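Local structure of histidine triad (HIT) protein (Clostridium difficile, 4EGU) at the interface of chains A and B. The protein binds zinc and guanosine monophosphate and is probably a nucleotide hydrolase or transferase acting through a nucleotidyl-histidine intermediate. Coordinates in Å, arbitrary orientation; residue numbers count along the deposited sequence, not the author numbering. Chains: chain A/B, histidine triad (HIT) protein.

The interface of chains A and B. Residues chain A 71, 74-75, 80, 84, 86; chain B 52-53, 55, 57, 60.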
# COMPACT_ATOMS: atom_id res chain seq x y z
N ASN A 71 8.85 5.62 -4.62
CA ASN A 71 10.10 6.02 -3.98
C ASN A 71 10.86 7.06 -4.84
O ASN A 71 11.48 7.97 -4.28
CB ASN A 71 10.99 4.83 -3.69
CG ASN A 71 10.63 4.13 -2.40
OD1 ASN A 71 9.67 4.49 -1.71
ND2 ASN A 71 11.42 3.12 -2.07
N ALA A 74 9.17 10.34 -4.16
CA ALA A 74 9.52 10.78 -2.82
C ALA A 74 10.91 11.41 -2.79
O ALA A 74 11.13 12.43 -2.15
CB ALA A 74 9.45 9.62 -1.85
N LYS A 75 11.87 10.75 -3.43
CA LYS A 75 13.25 11.24 -3.43
C LYS A 75 13.39 12.56 -4.16
O LYS A 75 14.09 13.45 -3.71
CB LYS A 75 14.20 10.18 -3.99
CG LYS A 75 14.35 8.96 -3.09
CD LYS A 75 15.08 7.76 -3.71
CE LYS A 75 15.02 6.49 -2.83
NZ LYS A 75 15.61 5.26 -3.47
N ASP A 80 10.95 11.80 0.91
CA ASP A 80 11.69 10.65 1.38
C ASP A 80 12.20 10.81 2.82
O ASP A 80 12.24 9.86 3.59
CB ASP A 80 12.86 10.28 0.44
CG ASP A 80 13.93 11.36 0.28
OD1 ASP A 80 13.60 12.56 0.34
OD2 ASP A 80 15.10 10.99 0.02
N PHE A 84 5.80 9.55 4.41
CA PHE A 84 4.66 9.50 3.52
C PHE A 84 3.85 8.24 3.82
O PHE A 84 4.32 7.35 4.52
CB PHE A 84 5.09 9.55 2.03
CG PHE A 84 6.03 8.46 1.60
CD1 PHE A 84 7.40 8.59 1.76
CD2 PHE A 84 5.55 7.33 0.97
CE1 PHE A 84 8.27 7.62 1.31
CE2 PHE A 84 6.41 6.34 0.52
CZ PHE A 84 7.77 6.49 0.69
N VAL A 86 1.27 5.25 1.87
CA VAL A 86 0.82 4.61 0.63
C VAL A 86 -0.47 3.84 0.95
O VAL A 86 -0.50 3.06 1.90
CB VAL A 86 1.89 3.67 0.11
CG1 VAL A 86 1.41 2.91 -1.13
CG2 VAL A 86 3.19 4.41 -0.16
N LEU B 52 9.76 1.51 3.76
CA LEU B 52 9.65 1.40 2.32
C LEU B 52 10.76 2.17 1.61
O LEU B 52 11.33 1.70 0.63
CB LEU B 52 8.27 1.92 1.90
CG LEU B 52 7.95 2.03 0.42
CD1 LEU B 52 8.16 0.71 -0.30
CD2 LEU B 52 6.52 2.50 0.25
N ILE B 53 11.06 3.37 2.09
CA ILE B 53 12.00 4.24 1.40
C ILE B 53 13.41 3.70 1.51
O ILE B 53 14.28 4.13 0.75
CB ILE B 53 11.86 5.72 1.90
CG1 ILE B 53 12.50 6.73 0.95
CG2 ILE B 53 12.45 5.86 3.31
CD1 ILE B 53 11.95 6.72 -0.44
N ILE B 55 14.09 0.38 1.06
CA ILE B 55 14.23 -0.79 0.19
C ILE B 55 14.88 -0.32 -1.12
O ILE B 55 14.31 0.52 -1.81
CB ILE B 55 12.86 -1.43 -0.15
CG1 ILE B 55 12.03 -1.80 1.09
CG2 ILE B 55 13.07 -2.68 -1.00
CD1 ILE B 55 10.59 -2.23 0.71
N ASP B 57 15.67 -0.08 -5.00
CA ASP B 57 14.85 -0.40 -6.16
C ASP B 57 15.05 -1.85 -6.58
O ASP B 57 14.07 -2.50 -6.91
CB ASP B 57 15.21 0.50 -7.38
CG ASP B 57 14.90 1.97 -7.18
OD1 ASP B 57 14.16 2.34 -6.25
OD2 ASP B 57 15.40 2.74 -8.02
N MET B 60 12.80 -4.29 -4.62
CA MET B 60 11.41 -3.89 -4.38
C MET B 60 10.40 -5.02 -4.60
O MET B 60 9.26 -4.91 -4.15
CB MET B 60 11.03 -2.69 -5.25
CG MET B 60 9.78 -1.98 -4.78
SD MET B 60 9.86 -1.32 -3.12
CE MET B 60 11.02 0.03 -3.39
O HOH W 1 13.82 2.45 -3.58
O HOH W 2 14.05 5.09 -5.72
O HOH W 3 15.51 3.27 -1.39
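B:Ile53, on the short 3-10 helix 52-54, is the apolar plug of this part of the dimer interface, packing against chain A between helix 61-77, A:Asp80 on helix 79-82 and strand 84-90. Its CB lies beside CE1 of the A:Phe84 ring. CG1, anti to the backbone N (chi1 -163°), packs on the CB methylene of A:Asp80 at 3.6 Å, while the CG2 branch passes alongside the A:Asp80 carbonyl O. The terminal CD1 reaches the carboxamide of A:Asn71, 3.4 Å from its oxygen OD1 and against CG, with the A:Ala74 methyl and CE of A:Lys75 around it; the extended lysine chain runs antiparallel past the isoleucine. Next to it, the B:Leu52 side chain crosses those of A:Phe84 and A:Val86 at about a right angle, its CD2 3.9 Å from CE2 of A:Phe84 and also against CG2 of A:Val86.

The A:Asn71 carboxamide forms the polar border. Its ND2 donates a nearly straight bond (167° at H) to the B:Leu52 carbonyl O, 3.1 Å away; the acceptor lies close to the amide plane, but the donor stands above the carbonyl plane. ND2 also meets water 1 at 2.9 Å, so two contacts help fix the amide's rotation, and the B:Met60 methyl CE lies against it. Water 1 continues to OD1 of the B:Asp57 carboxylate and to B:Ile55 O. NZ of A:Lys75 stays 4.3 Å from B:Asp57 OD1, the opposite charges being bridged by water 2, while water 3, bonded to NZ, lies 2.6 Å from B:Ile53 O and also meets B:Ile55 O. Helix 61-77 and the start of strand 84-90 thus receive the partner's 3-10 segment, about 15 Å from A:His102, with a twin across the two-fold.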